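Local structure of putative cobalamin synthesis related protein (Corynebacterium diphtheriae, 2NPN) at residues Leu47-Lys50 against Ile51-His55; Ser93-Arg96 against Glu97-Asp101; Ile122-His125 against Met126-Leu129; Pro172-Ala176 against Lys177-Asn181; Val195-Glu198 against His199-Met202. The protein binds S-adenosylmethionine and probably acts as a precorrin-6A synthase (deacetylating), a methyltransferase of adenosylcobalamin biosynthesis. All blocks are in the same frame, centred on the assembly; numbering follows the deposited sequence. Where two conformers were deposited one is given.

Interaction 1: Leu47-Lys50 against Ile51-His55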
# COMPACT_ATOMS: atom_id res chain seq x y z
N LEU A 47 -1.55 -14.02 0.58
CA LEU A 47 -2.77 -13.26 0.89
C LEU A 47 -3.43 -12.79 -0.38
O LEU A 47 -4.65 -12.84 -0.53
CB LEU A 47 -2.48 -12.04 1.77
CG LEU A 47 -2.21 -12.24 3.24
CD1 LEU A 47 -1.95 -10.87 3.82
CD2 LEU A 47 -3.36 -12.95 3.93
N ARG A 48 -2.62 -12.32 -1.32
CA ARG A 48 -3.15 -11.80 -2.55
C ARG A 48 -3.80 -12.92 -3.37
O ARG A 48 -4.87 -12.74 -3.96
CB ARG A 48 -2.04 -11.13 -3.35
CG ARG A 48 -2.58 -10.45 -4.56
CD ARG A 48 -1.56 -9.55 -5.16
NE ARG A 48 -0.46 -10.29 -5.70
CZ ARG A 48 0.73 -9.77 -5.92
NH1 ARG A 48 0.98 -8.48 -5.65
NH2 ARG A 48 1.66 -10.56 -6.44
N GLN A 49 -3.13 -14.08 -3.42
CA GLN A 49 -3.69 -15.23 -4.13
C GLN A 49 -5.00 -15.69 -3.50
O GLN A 49 -5.92 -16.09 -4.21
CB GLN A 49 -2.65 -16.36 -4.16
CG GLN A 49 -3.06 -17.58 -5.00
CD GLN A 49 -3.24 -17.23 -6.47
OE1 GLN A 49 -4.37 -17.12 -6.98
NE2 GLN A 49 -2.11 -17.02 -7.17
N LYS A 50 -5.09 -15.61 -2.17
CA LYS A 50 -6.30 -15.97 -1.42
C LYS A 50 -7.47 -15.05 -1.80
O LYS A 50 -8.59 -15.50 -1.95
CB LYS A 50 -6.05 -15.91 0.09
CG LYS A 50 -7.18 -16.41 0.99
CD LYS A 50 -6.80 -16.33 2.51
CE LYS A 50 -7.09 -14.92 3.08
NZ LYS A 50 -6.12 -14.34 4.10
N ILE A 51 -7.19 -13.77 -1.98
CA ILE A 51 -8.23 -12.82 -2.42
C ILE A 51 -8.78 -13.16 -3.81
O ILE A 51 -10.01 -13.25 -4.02
CB ILE A 51 -7.67 -11.40 -2.43
CG1 ILE A 51 -7.50 -10.93 -1.00
CG2 ILE A 51 -8.57 -10.45 -3.24
CD1 ILE A 51 -6.77 -9.61 -0.89
N VAL A 52 -7.86 -13.40 -4.74
CA VAL A 52 -8.17 -13.78 -6.11
C VAL A 52 -8.86 -15.17 -6.19
O VAL A 52 -9.82 -15.33 -6.96
CB VAL A 52 -6.89 -13.74 -7.01
CG1 VAL A 52 -7.14 -14.42 -8.38
CG2 VAL A 52 -6.45 -12.29 -7.19
N ASP A 53 -8.39 -16.14 -5.41
CA ASP A 53 -9.00 -17.48 -5.33
C ASP A 53 -10.45 -17.40 -4.89
O ASP A 53 -11.31 -18.19 -5.35
CB ASP A 53 -8.22 -18.40 -4.37
CG ASP A 53 -6.93 -18.92 -4.97
OD1 ASP A 53 -6.77 -18.79 -6.20
OD2 ASP A 53 -6.07 -19.48 -4.23
N THR A 54 -10.73 -16.47 -3.99
CA THR A 54 -12.07 -16.31 -3.45
C THR A 54 -13.01 -15.63 -4.44
O THR A 54 -14.15 -16.07 -4.59
CB THR A 54 -12.06 -15.50 -2.16
OG1 THR A 54 -11.24 -16.14 -1.20
CG2 THR A 54 -13.50 -15.36 -1.61
N HIS A 55 -12.56 -14.56 -5.09
CA HIS A 55 -13.48 -13.74 -5.90
C HIS A 55 -13.36 -13.94 -7.40
O HIS A 55 -14.38 -13.93 -8.12
CB HIS A 55 -13.38 -12.26 -5.48
CG HIS A 55 -13.66 -12.06 -4.03
ND1 HIS A 55 -14.94 -12.16 -3.52
CD2 HIS A 55 -12.84 -11.91 -2.97
CE1 HIS A 55 -14.89 -12.05 -2.20
NE2 HIS A 55 -13.64 -11.89 -1.84
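Four backbone hydrogen bonds from residue i+4 to residue i tie Ile51-His55 to Leu47-Lys50. The shortest runs from Asp53 N to Gln49 O, 2.7 Å, while Val52 N gives the straightest one to Arg48 O, with 170° at the hydrogen. Lys50 O accepts twice from Thr54. Its second donor is Thr54 OG1, 2.8 Å from Lys50 O, which arrives from the opposite face of the carbonyl plane to Thr54 N. A chi1 of -59° sets that hydroxyl beside the nitrogen of its own residue, which lets it share Lys50 O with the N-H.

In the side-chain packing, the Asp53 carboxylate lies near the preceding turn, Asp53 CG 3.1 Å from Gln49 O. The Gln49 chain, bent at chi2, crosses it at a slant, with Gln49 CG 3.6 Å from Asp53 OD2. Ile51 CG1 lies 3.5 Å from Leu47 O, and Val52 CG2 is 3.6 Å from Arg48 O.

Arg48 leaves this contact for a salt bridge with Asp36, and with Val52 it packs on Ile61 and Leu108, while Ile51 meets Leu18. This buried row beside polar Lys50, Asp53 and Thr54 marks the amphipathic C-terminal part of helix 42-55, which covers the parallel sheet of a tetrapyrrole methylase.

Interaction 2: Ser93-Arg96 against Glu97-Asp101; sequences STIR and ERTPD
A chi1 of 65° puts Thr99 OG1 between its own backbone N and carbonyl carbon, from where it turns back to Ile95 O; in Thr94 a chi1 of -64° sets the hydroxyl beside the backbone N and leaves CG2 opposite that N, on the Arg98 side. Both pairings belong to the C-terminal end of helix 78-98, where Thr99 is the first residue to leave helical backbone angles.

The helical pattern is still regular at Glu97 N, which bonds Ser93 O at 2.9 Å, and at Arg98 N, which bonds Thr94 O. Glu97 CG, with the chain extended beyond it, is packed 3.1 Å from Ser93 O. The Thr94 and Arg98 side chains run side by side, with Thr94 CG2 3.8 Å from Arg98 CD, and both lie against Tyr62 of strand 61-64. The Thr94 hydroxyl is engaged one turn earlier, with Leu90 O.

At the last turn Arg98 N adds a weak second bond to Ile95 O, and Thr99 N makes a weak one to Ile95 O at 3.1 Å. Thr99 O accepts a hydrogen bond from Arg3 NH2. Ile95 O gains a further donor in the Thr99 hydroxyl: Thr99 OG1 donates to Ile95 O at 2.6 Å, from 36° out of the carbonyl plane.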
# COMPACT_ATOMS: atom_id res chain seq x y z
N SER A 93 2.20 -6.20 -24.24
CA SER A 93 2.08 -7.46 -24.97
C SER A 93 1.18 -8.43 -24.21
O SER A 93 0.33 -9.10 -24.80
CB SER A 93 3.45 -8.09 -25.20
OG SER A 93 4.30 -7.21 -25.89
N THR A 94 1.37 -8.50 -22.89
CA THR A 94 0.60 -9.40 -22.05
C THR A 94 -0.88 -9.04 -22.09
O THR A 94 -1.75 -9.91 -22.21
CB THR A 94 1.12 -9.42 -20.60
OG1 THR A 94 2.46 -9.93 -20.59
CG2 THR A 94 0.29 -10.32 -19.73
N ILE A 95 -1.16 -7.74 -22.01
CA ILE A 95 -2.54 -7.24 -22.04
C ILE A 95 -3.22 -7.59 -23.36
O ILE A 95 -4.33 -8.10 -23.40
CB ILE A 95 -2.58 -5.73 -21.75
CG1 ILE A 95 -2.21 -5.49 -20.28
CG2 ILE A 95 -3.98 -5.14 -22.03
CD1 ILE A 95 -1.98 -4.02 -19.93
N ARG A 96 -2.53 -7.33 -24.46
CA ARG A 96 -3.10 -7.60 -25.78
C ARG A 96 -3.29 -9.09 -26.02
O ARG A 96 -4.23 -9.47 -26.74
CB ARG A 96 -2.25 -6.97 -26.87
CG ARG A 96 -2.20 -5.45 -26.82
CD ARG A 96 -1.46 -4.91 -27.99
NE ARG A 96 -1.55 -3.46 -28.12
CZ ARG A 96 -0.54 -2.60 -28.02
NH1 ARG A 96 0.70 -3.01 -27.77
NH2 ARG A 96 -0.77 -1.31 -28.18
N GLU A 97 -2.41 -9.92 -25.47
CA GLU A 97 -2.52 -11.39 -25.64
C GLU A 97 -3.66 -11.96 -24.82
O GLU A 97 -4.34 -12.88 -25.29
CB GLU A 97 -1.25 -12.13 -25.19
CG GLU A 97 -0.07 -11.90 -26.09
CD GLU A 97 1.29 -12.13 -25.41
OE1 GLU A 97 1.36 -12.36 -24.17
OE2 GLU A 97 2.32 -12.10 -26.14
N ARG A 98 -3.86 -11.44 -23.61
CA ARG A 98 -4.75 -12.09 -22.64
C ARG A 98 -6.12 -11.48 -22.56
O ARG A 98 -6.97 -11.96 -21.80
CB ARG A 98 -4.13 -12.14 -21.24
CG ARG A 98 -2.94 -13.01 -21.11
CD ARG A 98 -2.42 -12.99 -19.69
NE ARG A 98 -1.31 -13.91 -19.56
CZ ARG A 98 -0.91 -14.49 -18.42
NH1 ARG A 98 -1.51 -14.24 -17.26
NH2 ARG A 98 0.13 -15.32 -18.46
N THR A 99 -6.36 -10.40 -23.30
CA THR A 99 -7.68 -9.78 -23.32
C THR A 99 -8.01 -9.39 -24.76
O THR A 99 -7.14 -8.93 -25.49
CB THR A 99 -7.74 -8.54 -22.41
OG1 THR A 99 -6.86 -7.54 -22.92
CG2 THR A 99 -7.29 -8.89 -20.96
N PRO A 100 -9.28 -9.53 -25.15
CA PRO A 100 -9.69 -9.07 -26.48
C PRO A 100 -9.72 -7.54 -26.53
O PRO A 100 -9.59 -6.88 -25.47
CB PRO A 100 -11.10 -9.63 -26.62
CG PRO A 100 -11.59 -9.80 -25.27
CD PRO A 100 -10.40 -10.04 -24.36
N ASP A 101 -9.92 -7.01 -27.73
CA ASP A 101 -9.79 -5.58 -27.94
C ASP A 101 -10.81 -4.73 -27.16
O ASP A 101 -10.56 -3.55 -26.94
CB ASP A 101 -9.79 -5.20 -29.42
CG ASP A 101 -11.02 -5.66 -30.14
OD1 ASP A 101 -11.94 -6.23 -29.50
OD2 ASP A 101 -11.06 -5.46 -31.38

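Interaction 3: Ile122-His125 against Met126-Leu129; sequences IIEH and MRNL
Glu124 and Arg127 lie side by side on helix 119-130, an i to i+3 salt bridge on a helix flanking the parallel sheet, pointing the same way but with their flat groups 78° apart. In the conformer given for Arg127, the carboxylate oxygen Glu124 OE2 sits over one face of the guanidinium, 2.7 Å from Arg127 NH1 and 3.0 Å from Arg127 NE. This is charge set against a face, not a two-pronged in-plane pairing. Bends at Glu124 chi2 (13°) and Arg127 chi3 (-45°) curl the two ends together. Nearer the backbone, Arg127 CG is 3.4 Å from Ile123 O. Both side chains, with Ile123, also rest on Val136 of strand 134-139.

His125 and Leu129, one turn apart, also lie side by side and point the same way. Each has its CG anti to the backbone N, and Leu129 CD2 comes obliquely to within 3.8 Å of His125 NE2. The selenomethionine Met126, bent at chi2 and chi3, packs on Ala92 and Ile95 of helix 78-98.

Beneath these side chains four i+4 to i bonds hold the backbone, including Arg127 N to Ile123 O at 2.9 Å. In the last of them Leu129 N approaches His125 O in the carbonyl plane, at 3.0 Å.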
# COMPACT_ATOMS: atom_id res chain seq x y z
N ILE A 122 3.02 3.96 -13.71
CA ILE A 122 3.57 2.95 -14.61
C ILE A 122 2.60 2.69 -15.75
O ILE A 122 3.01 2.61 -16.92
CB ILE A 122 3.96 1.65 -13.84
CG1 ILE A 122 5.13 1.94 -12.89
CG2 ILE A 122 4.33 0.53 -14.80
CD1 ILE A 122 5.46 0.83 -11.89
N ILE A 123 1.32 2.56 -15.43
CA ILE A 123 0.32 2.29 -16.47
C ILE A 123 0.26 3.42 -17.48
O ILE A 123 0.18 3.21 -18.69
CB ILE A 123 -1.08 2.04 -15.82
CG1 ILE A 123 -1.10 0.67 -15.18
CG2 ILE A 123 -2.22 2.14 -16.85
CD1 ILE A 123 -2.21 0.48 -14.13
N GLU A 124 0.31 4.65 -16.98
CA GLU A 124 0.23 5.81 -17.87
C GLU A 124 1.46 5.88 -18.81
O GLU A 124 1.32 6.15 -20.01
CB GLU A 124 0.09 7.07 -17.02
CG GLU A 124 -1.34 7.41 -16.43
CD GLU A 124 -2.42 6.28 -16.48
OE1 GLU A 124 -2.74 5.70 -15.39
OE2 GLU A 124 -3.00 6.04 -17.58
N HIS A 125 2.65 5.64 -18.26
CA HIS A 125 3.87 5.61 -19.05
C HIS A 125 3.77 4.52 -20.11
O HIS A 125 4.09 4.76 -21.28
CB HIS A 125 5.11 5.36 -18.16
CG HIS A 125 6.40 5.35 -18.92
ND1 HIS A 125 7.13 6.50 -19.15
CD2 HIS A 125 7.08 4.34 -19.51
CE1 HIS A 125 8.21 6.19 -19.85
NE2 HIS A 125 8.20 4.89 -20.09
N MSE A 126 3.35 3.34 -19.68
CA MSE A 126 3.26 2.17 -20.56
C MSE A 126 2.30 2.41 -21.72
O MSE A 126 2.63 2.13 -22.89
CB MSE A 126 2.85 0.94 -19.74
CG MSE A 126 2.75 -0.32 -20.55
SE MSE A 126 0.96 -0.56 -21.28
CE MSE A 126 -0.06 -0.83 -19.64
N ARG A 127 1.13 2.97 -21.42
CA ARG A 127 0.13 3.27 -22.45
C ARG A 127 0.70 4.21 -23.50
O ARG A 127 0.47 4.03 -24.70
CB ARG A 127 -1.10 3.91 -21.85
CG ARG A 127 -2.10 2.96 -21.21
CD ARG A 127 -3.43 3.67 -20.99
NE ARG A 127 -3.24 5.00 -20.42
CZ ARG A 127 -4.13 5.99 -20.45
NH1 ARG A 127 -3.83 7.16 -19.89
NH2 ARG A 127 -5.32 5.83 -21.02
N ASN A 128 1.41 5.25 -23.05
CA ASN A 128 2.01 6.21 -24.00
C ASN A 128 3.10 5.61 -24.88
O ASN A 128 3.19 5.92 -26.07
CB ASN A 128 2.59 7.42 -23.26
CG ASN A 128 1.50 8.31 -22.68
OD1 ASN A 128 0.42 8.43 -23.26
ND2 ASN A 128 1.80 8.96 -21.54
N LEU A 129 3.96 4.80 -24.28
CA LEU A 129 5.11 4.24 -24.96
C LEU A 129 4.71 3.12 -25.93
O LEU A 129 5.28 2.98 -26.99
CB LEU A 129 6.09 3.68 -23.93
CG LEU A 129 7.39 3.04 -24.38
CD1 LEU A 129 8.19 3.99 -25.25
CD2 LEU A 129 8.17 2.62 -23.14

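Interaction 4: Pro172-Ala176 against Lys177-Asn181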
# COMPACT_ATOMS: atom_id res chain seq x y z
N PRO A 172 12.05 13.91 10.00
CA PRO A 172 12.94 14.88 10.67
C PRO A 172 12.88 16.31 10.14
O PRO A 172 13.17 17.23 10.91
CB PRO A 172 14.33 14.31 10.41
CG PRO A 172 14.16 12.87 10.20
CD PRO A 172 12.82 12.77 9.48
N GLU A 173 12.54 16.49 8.85
CA GLU A 173 12.42 17.81 8.23
C GLU A 173 11.01 18.41 8.32
O GLU A 173 10.78 19.54 7.88
CB GLU A 173 12.87 17.77 6.75
CG GLU A 173 14.33 17.39 6.52
CD GLU A 173 14.60 15.88 6.50
OE1 GLU A 173 13.64 15.09 6.62
OE2 GLU A 173 15.79 15.51 6.36
N THR A 174 10.07 17.68 8.92
CA THR A 174 8.69 18.11 9.04
C THR A 174 8.54 19.16 10.16
O THR A 174 9.15 19.03 11.21
CB THR A 174 7.79 16.90 9.31
OG1 THR A 174 8.00 15.94 8.25
CG2 THR A 174 6.28 17.29 9.39
N SER A 175 7.74 20.20 9.93
CA SER A 175 7.59 21.26 10.96
C SER A 175 7.01 20.69 12.25
O SER A 175 6.26 19.69 12.26
CB SER A 175 6.69 22.40 10.47
OG SER A 175 5.35 21.97 10.41
N ALA A 176 7.36 21.34 13.36
CA ALA A 176 6.77 20.97 14.64
C ALA A 176 5.26 21.08 14.58
O ALA A 176 4.56 20.25 15.13
CB ALA A 176 7.33 21.90 15.74
N LYS A 177 4.75 22.09 13.87
CA LYS A 177 3.32 22.29 13.76
C LYS A 177 2.68 21.10 13.07
O LYS A 177 1.67 20.61 13.51
CB LYS A 177 3.00 23.60 13.03
CG LYS A 177 1.55 23.75 12.58
CD LYS A 177 0.56 23.64 13.74
CE LYS A 177 -0.72 24.45 13.50
NZ LYS A 177 -1.57 24.42 14.71
N ASP A 178 3.29 20.63 11.99
CA ASP A 178 2.74 19.46 11.30
C ASP A 178 2.87 18.17 12.11
O ASP A 178 2.00 17.28 12.03
CB ASP A 178 3.38 19.30 9.96
CG ASP A 178 2.92 20.32 8.95
OD1 ASP A 178 1.95 21.10 9.18
OD2 ASP A 178 3.59 20.34 7.92
N ARG A 179 3.95 18.04 12.88
CA ARG A 179 4.16 16.88 13.74
C ARG A 179 3.18 16.81 14.92
O ARG A 179 3.19 15.82 15.67
CB ARG A 179 5.60 16.83 14.19
CG ARG A 179 6.53 16.42 13.07
CD ARG A 179 7.91 16.12 13.60
NE ARG A 179 8.69 17.35 13.63
CZ ARG A 179 9.02 18.05 14.71
NH1 ARG A 179 9.71 19.16 14.56
NH2 ARG A 179 8.67 17.66 15.94
N ARG A 180 2.32 17.81 15.06
CA ARG A 180 1.31 17.78 16.10
C ARG A 180 0.27 16.68 15.86
O ARG A 180 -0.40 16.22 16.80
CB ARG A 180 0.62 19.11 16.25
CG ARG A 180 1.53 20.17 16.89
CD ARG A 180 0.75 21.46 17.22
NE ARG A 180 -0.36 21.22 18.16
CZ ARG A 180 -0.21 21.11 19.48
NH1 ARG A 180 0.97 21.24 20.06
NH2 ARG A 180 -1.28 20.89 20.25
N ASN A 181 0.12 16.31 14.58
CA ASN A 181 -0.82 15.23 14.20
C ASN A 181 -0.38 14.72 12.85
O ASN A 181 -0.75 15.29 11.80
CB ASN A 181 -2.20 15.80 14.16
CG ASN A 181 -3.23 14.74 13.92
OD1 ASN A 181 -3.30 13.81 14.72
ND2 ASN A 181 -4.07 14.89 12.90
O HOH W 1 11.73 19.99 12.16
O HOH W 2 4.00 23.89 8.91
O HOH W 3 6.31 20.45 7.45
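Arg179 reaches back over the turn before it, and its side chain meets Thr174, Ser175 and Ala176. Arg179 CB lies 3.5 Å from Ser175 O, the oxygen that its own backbone N also bonds. Next, CG slides past the methyl of Thr174, with Arg179 CG 3.8 Å from Thr174 CG2. Arg179 CD is 4.0 Å from Thr174 O, and a bend at chi3 (-88°) then swings the guanidinium so that its edge faces that oxygen. Arg179 NE bonds Thr174 O at 3.0 Å; the oxygen is in the guanidinium plane, yet NE stands 46° out of the carbonyl plane. NH1 adds a weak bond to Thr174 O and donates to a water, which itself donates to Thr174 O. Ala176 CA lies over one face of the guanidinium, 4.0 Å from Arg179 NH2.

Alongside, Ser175 OG accepts from Asp178 N at 2.9 Å. Another water links Ser175 N, at 2.9 Å, to Asp178 OD2, at 2.8 Å, and a further one lies between Ser175 OG and, weakly, Asp178 OD1.

In this loop between strands 164-167 and 181-185, Thr174 also packs on the first strand. Its carbonyl would probably be polarised to some extent by the nearby positive charge, and a surface loop is held by side chains and water.

Interaction 5: Val195-Glu198 against His199-Met202; sequences VATE and HTYM
Thr197 to Thr200 form a type I beta turn that leads from helix 192-195 into strand 200-206. The closing bond runs from Thr200 N to Thr197 O at 3.2 Å, but the donor stands 64° above the carbonyl plane. Thr197 OG1 accepts from His199 N at 3.0 Å, so an ST turn overlaps the beta turn. In the reverse sense, Thr197 N donates to Thr200 OG1 at 2.8 Å, which makes each threonine hydroxyl an acceptor for a backbone N-H of the other half of the turn. A water lies 2.8 Å from Thr197 O and equally near Thr200 O.

The two threonine side chains cross at about a right angle, and both hydroxyls also bond the carboxylate of Glu249, Thr197 OG1 to its OE2 and Thr200 OG1 to its OE1. The turn is thereby fastened to the neighbouring strand 243-249. Ala196 CB closes up against Thr200 CB, 4.0 Å away, and both residues rest on Val220.

Beyond these hydrogen bonds the His199 side chain lies about 4 Å from the bound magnesium ion, whose site includes Tyr219 and Leu250. With chi1 at 74°, Glu198 CG leans back over its own main chain and comes to lie above the ring. There it makes a CH-pi contact, Glu198 CG lying 3.7 Å from the centroid of the His199 ring, 8° off the ring normal.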
# COMPACT_ATOMS: atom_id res chain seq x y z
N VAL A 195 12.11 12.69 16.89
CA VAL A 195 11.27 13.89 16.89
C VAL A 195 10.38 14.06 18.12
O VAL A 195 9.72 15.07 18.27
CB VAL A 195 10.38 13.95 15.65
CG1 VAL A 195 11.27 13.96 14.40
CG2 VAL A 195 9.42 12.76 15.57
N ALA A 196 10.34 13.04 18.97
CA ALA A 196 9.46 13.09 20.15
C ALA A 196 9.87 14.13 21.18
O ALA A 196 11.05 14.42 21.38
CB ALA A 196 9.38 11.71 20.78
N THR A 197 8.85 14.71 21.81
CA THR A 197 8.97 15.46 23.05
C THR A 197 8.28 14.66 24.15
O THR A 197 7.71 13.58 23.89
CB THR A 197 8.25 16.84 22.99
OG1 THR A 197 6.83 16.65 23.12
CG2 THR A 197 8.59 17.61 21.70
N GLU A 198 8.25 15.22 25.36
CA GLU A 198 7.58 14.51 26.46
C GLU A 198 6.08 14.32 26.20
O GLU A 198 5.49 13.41 26.79
CB GLU A 198 7.82 15.17 27.84
CG GLU A 198 7.10 16.43 28.11
CD GLU A 198 7.31 17.01 29.55
OE1 GLU A 198 7.59 16.30 30.55
OE2 GLU A 198 7.22 18.25 29.66
N HIS A 199 5.49 15.16 25.34
CA HIS A 199 4.04 15.13 25.09
C HIS A 199 3.64 14.30 23.87
O HIS A 199 2.42 14.12 23.61
CB HIS A 199 3.53 16.53 24.90
CG HIS A 199 3.74 17.37 26.11
ND1 HIS A 199 3.21 17.05 27.35
CD2 HIS A 199 4.44 18.51 26.29
CE1 HIS A 199 3.55 17.98 28.22
NE2 HIS A 199 4.33 18.87 27.61
N THR A 200 4.62 13.79 23.12
CA THR A 200 4.31 13.07 21.88
C THR A 200 3.76 11.69 22.19
O THR A 200 4.44 10.88 22.87
CB THR A 200 5.58 12.92 21.03
OG1 THR A 200 6.22 14.19 20.91
CG2 THR A 200 5.20 12.31 19.65
N TYR A 201 2.56 11.42 21.68
CA TYR A 201 1.90 10.13 21.86
C TYR A 201 1.99 9.39 20.51
O TYR A 201 1.89 10.04 19.47
CB TYR A 201 0.44 10.31 22.23
CG TYR A 201 -0.14 9.08 22.89
CD1 TYR A 201 -0.04 8.90 24.27
CD2 TYR A 201 -0.82 8.13 22.17
CE1 TYR A 201 -0.56 7.79 24.87
CE2 TYR A 201 -1.36 7.02 22.77
CZ TYR A 201 -1.23 6.84 24.13
OH TYR A 201 -1.74 5.74 24.84
N MSE A 202 2.13 8.07 20.55
CA MSE A 202 2.16 7.28 19.32
C MSE A 202 1.19 6.10 19.37
O MSE A 202 1.07 5.40 20.39
CB MSE A 202 3.59 6.73 19.06
CG MSE A 202 3.68 5.88 17.80
SE MSE A 202 5.52 5.38 17.30
CE MSE A 202 6.07 4.47 18.91
O HOH W 4 6.54 11.18 24.67

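How the interactions relate
The five contacts follow one another from the N terminus; each is local, its two segments adjoining, so none closes a long loop, nests in another or crosses it. Interactions 1, 2 and 3 lie on helices 42-55, 78-98 and 119-130 around the parallel sheet. Of these, interactions 2 and 3 touch, Ile95 CD1 meeting Met126 CE at 3.7 Å, which joins two of the helices. Interactions 4 and 5 belong to the mixed-sheet half, at the loop before strand 181-185 and the turn before strand 200-206. Their centres are 11 Å apart, and Arg179 NH2 packs 3.6 Å from Val195 O. Interaction 1 lies on the opposite side of the chain's centre from both, 39 and 40 Å between centres.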